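Local coordinates for protein arsenate Reductase (PDB 3T38) that reduces arsenate to arsenite in a thioredoxin-dependent reaction, using a low-molecular-weight tyrosine phosphatase fold, as part of arsenic resistance in Corynebacterium glutamicum, at residues Leu9-Ile13 and Ile51-Pro56; Tyr37-Ser41 and Phe62-Leu67; Ser95-Ser99 and Val112-Gly116; Leu101-Ala106 and Ile201-Trp205. All coordinates share one frame. Residue numbers count along the deposited sequence, not the author numbering.

Contact 1: Leu9-Ile13 and Ile51-Pro56; sequences LHTNI and IHTHLP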
# COMPACT_ATOMS: atom_id res chain seq x y z
N LEU A 9 -15.45 -12.93 -10.11
CA LEU A 9 -15.42 -12.61 -8.66
C LEU A 9 -15.39 -11.06 -8.53
O LEU A 9 -16.10 -10.33 -9.28
CB LEU A 9 -14.19 -13.30 -8.01
CG LEU A 9 -14.01 -13.65 -6.51
CD1 LEU A 9 -14.82 -14.87 -6.04
CD2 LEU A 9 -12.52 -13.84 -6.20
N HIS A 10 -14.52 -10.57 -7.64
CA HIS A 10 -14.64 -9.21 -7.06
C HIS A 10 -14.43 -8.06 -8.00
O HIS A 10 -14.97 -6.97 -7.77
CB HIS A 10 -13.78 -9.08 -5.81
CG HIS A 10 -14.10 -10.09 -4.74
ND1 HIS A 10 -13.20 -10.47 -3.76
CD2 HIS A 10 -15.22 -10.84 -4.52
CE1 HIS A 10 -13.75 -11.37 -2.97
NE2 HIS A 10 -14.97 -11.61 -3.40
N THR A 11 -13.69 -8.31 -9.08
CA THR A 11 -13.41 -7.32 -10.15
C THR A 11 -14.64 -6.57 -10.62
O THR A 11 -14.61 -5.36 -10.84
CB THR A 11 -12.71 -8.03 -11.39
OG1 THR A 11 -11.33 -8.30 -11.09
CG2 THR A 11 -12.82 -7.20 -12.75
N ASN A 12 -15.73 -7.30 -10.84
CA ASN A 12 -16.94 -6.70 -11.30
C ASN A 12 -17.63 -5.89 -10.21
O ASN A 12 -18.14 -4.80 -10.47
CB ASN A 12 -17.87 -7.77 -11.91
CG ASN A 12 -17.33 -8.32 -13.23
OD1 ASN A 12 -16.60 -7.63 -13.97
ND2 ASN A 12 -17.66 -9.58 -13.53
N ILE A 13 -17.61 -6.40 -8.99
CA ILE A 13 -18.16 -5.66 -7.86
C ILE A 13 -17.41 -4.35 -7.69
O ILE A 13 -18.06 -3.31 -7.62
CB ILE A 13 -18.12 -6.47 -6.58
CG1 ILE A 13 -18.93 -7.76 -6.77
CG2 ILE A 13 -18.58 -5.63 -5.38
CD1 ILE A 13 -18.28 -8.70 -7.90
N ILE A 51 -7.65 -12.58 0.03
CA ILE A 51 -8.98 -12.53 -0.59
C ILE A 51 -9.98 -13.31 0.25
O ILE A 51 -9.92 -14.56 0.36
CB ILE A 51 -8.99 -13.12 -2.05
CG1 ILE A 51 -7.95 -12.44 -2.95
CG2 ILE A 51 -10.45 -13.15 -2.67
CD1 ILE A 51 -8.23 -10.99 -3.27
N HIS A 52 -10.91 -12.60 0.86
CA HIS A 52 -12.04 -13.26 1.43
C HIS A 52 -13.26 -12.56 0.91
O HIS A 52 -13.17 -11.50 0.32
CB HIS A 52 -11.97 -13.26 2.94
CG HIS A 52 -11.98 -11.90 3.54
ND1 HIS A 52 -13.14 -11.18 3.76
CD2 HIS A 52 -10.96 -11.11 3.96
CE1 HIS A 52 -12.83 -10.01 4.31
NE2 HIS A 52 -11.51 -9.95 4.43
N THR A 53 -14.40 -13.18 1.14
CA THR A 53 -15.60 -12.76 0.47
C THR A 53 -16.01 -11.33 0.82
O THR A 53 -16.65 -10.70 -0.01
CB THR A 53 -16.70 -13.83 0.66
OG1 THR A 53 -17.93 -13.24 1.06
CG2 THR A 53 -16.25 -14.79 1.68
N HIS A 54 -15.59 -10.81 1.99
CA HIS A 54 -15.86 -9.40 2.38
C HIS A 54 -14.76 -8.35 2.11
O HIS A 54 -14.87 -7.24 2.58
CB HIS A 54 -16.23 -9.26 3.87
CG HIS A 54 -17.51 -9.92 4.21
ND1 HIS A 54 -18.43 -10.29 3.24
CD2 HIS A 54 -18.03 -10.31 5.40
CE1 HIS A 54 -19.47 -10.87 3.83
NE2 HIS A 54 -19.25 -10.89 5.13
N LEU A 55 -13.71 -8.73 1.40
CA LEU A 55 -12.68 -7.79 1.06
C LEU A 55 -13.27 -6.60 0.25
O LEU A 55 -12.91 -5.48 0.51
CB LEU A 55 -11.57 -8.50 0.32
CG LEU A 55 -10.18 -7.85 0.32
CD1 LEU A 55 -9.71 -7.43 1.70
CD2 LEU A 55 -9.20 -8.83 -0.30
N PRO A 56 -14.25 -6.85 -0.64
CA PRO A 56 -14.75 -5.67 -1.34
C PRO A 56 -15.35 -4.62 -0.41
O PRO A 56 -15.22 -3.45 -0.70
CB PRO A 56 -15.83 -6.23 -2.25
CG PRO A 56 -15.28 -7.57 -2.66
CD PRO A 56 -14.58 -8.09 -1.38
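This is a small surface contact at one end of the N-terminal helical domain, where the start of helix 10-24 meets the turn that leads into helix 55-73. The CA atoms come closest at H10 and P56, 6.7 Å; P56 CG sits over one face of the H10 ring, 3.7 Å from its centroid and 18° off the normal, a CH-pi contact. The same ring also approaches the I51 side chain, with H10 CE1 3.8 Å from I51 CG2, and the turn backbone, with H10 CE1 3.3 Å from H52 O. No hydrogen bond crosses between the segments. L9 CD2 against I51 CG2 (4.1 Å) and I13 CG2 against P56 CB (4.2 Å) add apolar contact around the histidine. In segment 51-56, H52 to L55 form a type I turn, closed by L55 N to H52 O at 3.0 Å. H54 then takes the N-cap position and P56 falls in the first turn of the helix, where its missing amide proton costs nothing. The loop between helices 31-49 and 55-73 thus brings two helix starts together in the N-terminal helical domain, and helix 31-49 joins them through the hydrogen bond of Y42 OH with H10 ND1.

Contact 2: Tyr37-Ser41 and Phe62-Leu67; sequences YIFES and FAKDRL. With D1D ((4S,5S)-1,2-dithiane-4,5-diol), chain C.
Y37, E40 and R66 of this buried helix pair, with T33 and R36, line the pocket of the cyclic dithiane-diol D1D in the N-terminal domain. Segments 37-41 and 62-67 are regular alpha-helix; their axes approach to 9.1 Å and cross at 126°. The small A63 sits where the CA atoms are nearest (I38 to A63, 5.5 Å), its CB 4.1 Å from I38 CA and 3.9 Å from Y37 O. Build Y37 with chi1 near -104°, between wells. L67 (m, t) puts CD2 over one face of the Y37 ring, 3.8 Å from the centroid and 14° off the normal, a CH-pi contact; D1D C4 covers the opposite face, and R66 CB meets the edge, 3.5 Å from Y37 CE1. R66 (m, t, p) bends at chi3 so that NH1 donates to S41 OG, 2.9 Å; S41 OG (m) donates to Y37 O, 2.9 Å. D149 forms a salt bridge with R66 NE and a hydrogen bond with Y37 OH. From the second subunit, E40 packs on Y37 and D148 N bonds E40 OE1. D1D S4 is 3.3 Å from R66 NH2 and 3.8 Å from E40 CB. The ligand is cyclised, oxidised dithiothreitol, so these contacts imply a bound reagent rather than a natural substrate.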
# COMPACT_ATOMS: atom_id res chain seq x y z
N TYR A 37 -8.30 4.52 -6.51
CA TYR A 37 -8.56 4.48 -5.09
C TYR A 37 -9.19 3.20 -4.67
O TYR A 37 -8.73 2.52 -3.71
CB TYR A 37 -9.38 5.67 -4.60
CG TYR A 37 -8.47 6.63 -3.91
CD1 TYR A 37 -8.32 6.59 -2.51
CD2 TYR A 37 -7.77 7.58 -4.62
CE1 TYR A 37 -7.44 7.50 -1.86
CE2 TYR A 37 -6.90 8.50 -3.96
CZ TYR A 37 -6.75 8.45 -2.61
OH TYR A 37 -5.87 9.34 -2.01
N ILE A 38 -10.20 2.80 -5.38
CA ILE A 38 -10.85 1.57 -4.99
C ILE A 38 -10.06 0.28 -5.29
O ILE A 38 -10.01 -0.62 -4.44
CB ILE A 38 -12.25 1.55 -5.48
CG1 ILE A 38 -12.86 0.18 -5.29
CG2 ILE A 38 -12.30 1.98 -6.92
CD1 ILE A 38 -13.48 -0.30 -6.52
N PHE A 39 -9.48 0.16 -6.47
CA PHE A 39 -8.78 -1.08 -6.80
C PHE A 39 -7.45 -1.19 -6.03
O PHE A 39 -7.09 -2.31 -5.61
CB PHE A 39 -8.51 -1.24 -8.28
CG PHE A 39 -9.76 -1.61 -9.08
CD1 PHE A 39 -10.55 -0.60 -9.66
CD2 PHE A 39 -10.11 -2.94 -9.28
CE1 PHE A 39 -11.69 -0.89 -10.40
CE2 PHE A 39 -11.27 -3.26 -10.04
CZ PHE A 39 -12.07 -2.23 -10.59
N GLU A 40 -6.75 -0.06 -5.84
CA GLU A 40 -5.51 -0.07 -5.09
C GLU A 40 -5.79 -0.35 -3.64
O GLU A 40 -5.04 -1.08 -2.97
CB GLU A 40 -4.71 1.22 -5.28
CG GLU A 40 -4.26 1.42 -6.73
CD GLU A 40 -3.32 0.29 -7.26
OE1 GLU A 40 -2.85 -0.57 -6.48
OE2 GLU A 40 -3.03 0.27 -8.48
N SER A 41 -6.88 0.22 -3.11
CA SER A 41 -7.23 -0.11 -1.74
C SER A 41 -7.53 -1.59 -1.48
O SER A 41 -7.10 -2.15 -0.46
CB SER A 41 -8.41 0.73 -1.28
OG SER A 41 -7.94 2.02 -1.01
N PHE A 62 -12.46 1.65 3.43
CA PHE A 62 -11.10 2.22 3.34
C PHE A 62 -10.90 3.26 2.21
O PHE A 62 -10.41 4.36 2.44
CB PHE A 62 -10.14 1.06 3.12
CG PHE A 62 -8.72 1.40 3.29
CD1 PHE A 62 -8.33 2.42 4.15
CD2 PHE A 62 -7.76 0.67 2.61
CE1 PHE A 62 -6.96 2.68 4.32
CE2 PHE A 62 -6.41 0.94 2.75
CZ PHE A 62 -6.01 1.95 3.62
N ALA A 63 -11.30 2.95 1.00
CA ALA A 63 -11.27 3.96 -0.06
C ALA A 63 -12.06 5.18 0.27
O ALA A 63 -11.54 6.27 0.08
CB ALA A 63 -11.73 3.37 -1.44
N LYS A 64 -13.31 5.04 0.71
CA LYS A 64 -14.18 6.18 1.05
C LYS A 64 -13.56 7.04 2.17
O LYS A 64 -13.58 8.29 2.12
CB LYS A 64 -15.58 5.70 1.46
CG LYS A 64 -16.43 5.18 0.27
CD LYS A 64 -17.89 4.96 0.60
CE LYS A 64 -18.67 4.62 -0.69
NZ LYS A 64 -20.12 4.22 -0.46
N ASP A 65 -12.94 6.38 3.17
CA ASP A 65 -12.31 7.15 4.20
C ASP A 65 -11.11 7.87 3.65
O ASP A 65 -10.87 9.05 3.97
CB ASP A 65 -11.93 6.36 5.47
CG ASP A 65 -11.51 7.36 6.65
OD1 ASP A 65 -11.98 8.59 6.65
OD2 ASP A 65 -10.72 6.98 7.53
N ARG A 66 -10.36 7.19 2.78
CA ARG A 66 -9.17 7.79 2.15
C ARG A 66 -9.49 9.00 1.24
O ARG A 66 -8.85 10.05 1.32
CB ARG A 66 -8.38 6.74 1.38
CG ARG A 66 -7.55 5.84 2.29
CD ARG A 66 -6.91 4.75 1.47
NE ARG A 66 -5.78 5.33 0.75
CZ ARG A 66 -5.13 4.74 -0.25
NH1 ARG A 66 -5.55 3.57 -0.73
NH2 ARG A 66 -4.07 5.35 -0.78
N LEU A 67 -10.52 8.86 0.43
CA LEU A 67 -10.95 9.99 -0.40
C LEU A 67 -11.37 11.18 0.43
O LEU A 67 -11.04 12.25 0.08
CB LEU A 67 -12.06 9.58 -1.37
CG LEU A 67 -11.57 8.68 -2.49
CD1 LEU A 67 -12.77 7.91 -3.13
CD2 LEU A 67 -10.82 9.52 -3.54
S1 D1D C . -1.88 4.41 -5.34
C1 D1D C . -2.10 5.41 -6.85
C2 D1D C . -2.88 6.62 -6.49
O2 D1D C . -3.23 7.24 -7.67
C3 D1D C . -4.24 6.18 -6.02
O3 D1D C . -5.04 7.16 -6.49
C4 D1D C . -4.48 6.10 -4.54
S4 D1D C . -3.69 4.58 -3.93

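Contact 3: Ser95-Ser99 and Val112-Gly116; sequences SQIAS and VRSAG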
# COMPACT_ATOMS: atom_id res chain seq x y z
N SER A 95 -2.61 1.15 17.98
CA SER A 95 -3.30 2.23 17.24
C SER A 95 -4.82 2.09 17.21
O SER A 95 -5.54 3.07 17.10
CB SER A 95 -2.74 2.43 15.81
OG SER A 95 -2.75 1.23 15.04
N GLN A 96 -5.29 0.87 17.29
CA GLN A 96 -6.73 0.60 17.31
C GLN A 96 -7.35 0.96 18.65
O GLN A 96 -8.45 1.50 18.70
CB GLN A 96 -7.01 -0.87 16.97
CG GLN A 96 -6.52 -1.30 15.57
CD GLN A 96 -7.52 -0.92 14.46
OE1 GLN A 96 -8.47 -0.17 14.69
NE2 GLN A 96 -7.30 -1.45 13.24
N ILE A 97 -6.63 0.64 19.72
CA ILE A 97 -6.98 1.03 21.06
C ILE A 97 -7.01 2.53 21.16
O ILE A 97 -8.01 3.09 21.66
CB ILE A 97 -5.94 0.51 22.10
CG1 ILE A 97 -5.88 -1.02 22.05
CG2 ILE A 97 -6.27 1.07 23.53
CD1 ILE A 97 -4.68 -1.61 22.84
N ALA A 98 -5.94 3.20 20.70
CA ALA A 98 -5.86 4.63 20.85
C ALA A 98 -6.99 5.29 20.07
O ALA A 98 -7.65 6.22 20.53
CB ALA A 98 -4.52 5.15 20.39
N SER A 99 -7.20 4.80 18.85
CA SER A 99 -8.18 5.40 17.99
C SER A 99 -9.59 5.26 18.57
O SER A 99 -10.39 6.21 18.48
CB SER A 99 -8.13 4.75 16.58
OG SER A 99 -9.25 5.19 15.79
N VAL A 112 -11.07 10.46 13.68
CA VAL A 112 -9.89 9.72 14.15
C VAL A 112 -9.58 8.61 13.16
O VAL A 112 -10.50 7.93 12.73
CB VAL A 112 -10.11 9.12 15.56
CG1 VAL A 112 -8.72 8.69 16.20
CG2 VAL A 112 -10.80 10.15 16.52
N ARG A 113 -8.29 8.37 12.84
CA ARG A 113 -7.86 7.31 11.95
C ARG A 113 -6.76 6.52 12.55
O ARG A 113 -6.02 7.01 13.43
CB ARG A 113 -7.36 7.90 10.68
CG ARG A 113 -8.38 8.84 10.11
CD ARG A 113 -8.07 9.16 8.66
NE ARG A 113 -9.18 9.87 7.99
CZ ARG A 113 -9.37 11.18 8.00
NH1 ARG A 113 -8.60 11.97 8.74
NH2 ARG A 113 -10.38 11.72 7.29
N SER A 114 -6.62 5.28 12.09
CA SER A 114 -5.40 4.51 12.43
C SER A 114 -4.79 3.77 11.24
O SER A 114 -5.43 3.62 10.21
CB SER A 114 -5.69 3.52 13.56
OG SER A 114 -6.77 2.62 13.25
N ALA A 115 -3.54 3.29 11.37
CA ALA A 115 -2.93 2.56 10.28
C ALA A 115 -1.70 1.89 10.79
O ALA A 115 -1.27 2.17 11.92
CB ALA A 115 -2.62 3.53 9.05
N GLY A 116 -1.17 0.98 9.96
CA GLY A 116 -0.02 0.18 10.33
C GLY A 116 1.04 0.28 9.25
O GLY A 116 0.72 0.58 8.08
O HOH W 1 -9.15 3.15 13.92
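S114, S99 and V112 carry most of this buried contact, which joins the helix and second strand of the beta-alpha-beta unit 83-88, 94-106, 111-116 in the phosphatase-like domain. The axes run at 177°, 7.9 Å apart, as expected for the crossover helix of such a unit, which is antiparallel to the strands it joins. S114 buries the most surface. Its CB lies 3.6 Å from S95 O and 4.1 Å from S99 CB, so the strand comes down onto the helix with nothing bulkier than serine where the S95 and S114 CA atoms are 5.7 Å apart. One turn further along the helix, S99 faces V112: S99 OG is 3.6 Å from V112 CG1, and V112 also packs on F86 of the neighbouring strand and on L102. R113 and A115 point away from the helix, in the usual alternation of a strand. No direct hydrogen bond crosses between the segments. S114 OG is bonded to N91 ND2; N91 ND2 also bonds S95 OG, and N91 O accepts from Q96 NE2, tying helix start to strand. A water bridges the rest, its oxygen 2.5 Å from S114 OG, 2.8 Å from S99 OG and, weakly, 3.5 Å from Q96 OE1.

Contact 4: Leu101-Ala106 and Ile201-Trp205; sequences LLSHYA and IRELW
Both segments are regular alpha-helix, 101-106 closing helix 94-106 and 201-205 lying within helix 190-211. Their axes come within 9.9 Å, with 48° between N-to-C directions and a signed crossing angle of -48°; the nearest CA atoms are those of L102 and I201, 6.1 Å apart. I201 (m, m) fills the crossing point: its CG2 reaches L102 N at 3.6 Å, L101 CB at 3.9 Å and Y105 CD2 at 3.7 Å, meeting the tyrosine ring at its edge. L102 (t, p) sets CD1 3.9 Å from W205 CB and CD2 4.1 Å from L204 CD2. W205 has chi1 t and chi2 near -131°. A106 CB stands 3.6 Å from the centroid of the W205 six-membered ring, 10° off the normal, a CH-pi contact, while W205 CD1 is 3.5 Å from Y105 CB. Y105, in rotamer m, has its hydroxyl hydrogen-bonded to D198; R202 (m, t, t) brings NH2 to 3.1 Å of Y105 OH, but the angle is poor for a bond. L102, I201 and L204 all also touch F86 of strand 83-88. The pair is thus a helix layer packed on one face of the sheet, typical of the three-layer alpha/beta fold of low-molecular-weight phosphatases.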
# COMPACT_ATOMS: atom_id res chain seq x y z
N LEU A 101 -10.48 4.78 21.72
CA LEU A 101 -10.63 5.49 23.00
C LEU A 101 -10.89 6.97 22.64
O LEU A 101 -11.84 7.59 23.12
CB LEU A 101 -9.41 5.24 23.93
CG LEU A 101 -9.30 3.84 24.63
CD1 LEU A 101 -8.00 3.55 25.45
CD2 LEU A 101 -10.47 3.65 25.62
N LEU A 102 -10.13 7.52 21.71
CA LEU A 102 -10.38 8.94 21.38
C LEU A 102 -11.77 9.16 20.77
O LEU A 102 -12.46 10.11 21.14
CB LEU A 102 -9.23 9.55 20.51
CG LEU A 102 -9.33 11.02 20.08
CD1 LEU A 102 -9.50 11.96 21.27
CD2 LEU A 102 -8.11 11.46 19.26
N SER A 103 -12.22 8.29 19.88
CA SER A 103 -13.58 8.44 19.34
C SER A 103 -14.62 8.36 20.42
O SER A 103 -15.63 9.06 20.38
CB SER A 103 -13.89 7.43 18.21
OG SER A 103 -12.86 7.51 17.21
N HIS A 104 -14.37 7.48 21.39
CA HIS A 104 -15.27 7.22 22.50
C HIS A 104 -15.41 8.47 23.42
O HIS A 104 -16.54 8.81 23.81
CB HIS A 104 -14.77 5.99 23.25
CG HIS A 104 -15.33 5.81 24.62
ND1 HIS A 104 -16.53 5.16 24.85
CD2 HIS A 104 -14.82 6.12 25.84
CE1 HIS A 104 -16.76 5.12 26.16
NE2 HIS A 104 -15.73 5.69 26.78
N TYR A 105 -14.30 9.16 23.74
CA TYR A 105 -14.40 10.44 24.51
C TYR A 105 -14.93 11.55 23.64
O TYR A 105 -15.72 12.30 24.07
CB TYR A 105 -13.05 10.85 25.16
CG TYR A 105 -12.52 9.77 26.11
CD1 TYR A 105 -13.29 9.31 27.13
CD2 TYR A 105 -11.27 9.21 25.95
CE1 TYR A 105 -12.85 8.33 27.98
CE2 TYR A 105 -10.82 8.16 26.79
CZ TYR A 105 -11.62 7.74 27.81
OH TYR A 105 -11.25 6.74 28.73
N ALA A 106 -14.51 11.63 22.39
CA ALA A 106 -14.71 12.86 21.58
C ALA A 106 -15.94 12.82 20.67
O ALA A 106 -16.50 13.84 20.35
CB ALA A 106 -13.40 13.16 20.74
N ILE A 201 -4.61 9.12 26.11
CA ILE A 201 -5.71 9.58 25.28
C ILE A 201 -6.50 10.67 26.05
O ILE A 201 -6.90 11.68 25.46
CB ILE A 201 -6.66 8.39 24.87
CG1 ILE A 201 -5.97 7.46 23.90
CG2 ILE A 201 -8.02 8.89 24.30
CD1 ILE A 201 -5.67 8.15 22.51
N ARG A 202 -6.71 10.46 27.35
CA ARG A 202 -7.38 11.50 28.16
C ARG A 202 -6.70 12.86 28.12
O ARG A 202 -7.38 13.85 27.93
CB ARG A 202 -7.62 11.06 29.60
CG ARG A 202 -8.57 9.88 29.70
CD ARG A 202 -8.51 9.36 31.13
NE ARG A 202 -9.41 8.25 31.34
CZ ARG A 202 -10.71 8.38 31.63
NH1 ARG A 202 -11.26 9.57 31.73
NH2 ARG A 202 -11.44 7.29 31.81
N GLU A 203 -5.38 12.88 28.24
CA GLU A 203 -4.63 14.14 28.21
C GLU A 203 -4.65 14.72 26.82
O GLU A 203 -4.76 15.92 26.67
CB GLU A 203 -3.18 13.97 28.67
CG GLU A 203 -3.05 13.55 30.12
CD GLU A 203 -3.91 14.40 31.10
OE1 GLU A 203 -3.81 15.68 31.07
OE2 GLU A 203 -4.68 13.79 31.90
N LEU A 204 -4.56 13.86 25.80
CA LEU A 204 -4.56 14.33 24.46
C LEU A 204 -5.91 15.00 24.16
O LEU A 204 -5.90 16.10 23.64
CB LEU A 204 -4.28 13.21 23.46
CG LEU A 204 -4.56 13.57 21.99
CD1 LEU A 204 -3.55 14.63 21.47
CD2 LEU A 204 -4.52 12.35 21.09
N TRP A 205 -7.03 14.36 24.53
CA TRP A 205 -8.37 14.92 24.35
C TRP A 205 -8.60 16.24 25.12
O TRP A 205 -9.10 17.23 24.57
CB TRP A 205 -9.42 13.85 24.69
CG TRP A 205 -10.88 14.29 24.71
CD1 TRP A 205 -11.81 14.05 25.70
CD2 TRP A 205 -11.55 15.07 23.72
NE1 TRP A 205 -13.01 14.61 25.35
CE2 TRP A 205 -12.88 15.24 24.14
CE3 TRP A 205 -11.15 15.65 22.50
CZ2 TRP A 205 -13.83 15.97 23.39
CZ3 TRP A 205 -12.08 16.36 21.74
CH2 TRP A 205 -13.41 16.51 22.19

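Along the chain, contacts 1 and 2 come first and interleave, then contacts 3 and 4 do the same. The first two share helix 55-73, lie 14 Å apart centre to centre and touch where T11 meets F39; contact 2 carries the D1D pocket, and both contacts reach the second subunit. Contacts 3 and 4, 12 Å apart, share helix 94-106 of the phosphatase-like domain, V112 packing on L102 and S103. The two pairs meet through a weak, long ion pair between D65 of contact 2 and R113 of contact 3, whose centres are 17 Å apart. Contacts 1 and 4, 34 Å apart, lie on opposite sides of the chain's centre.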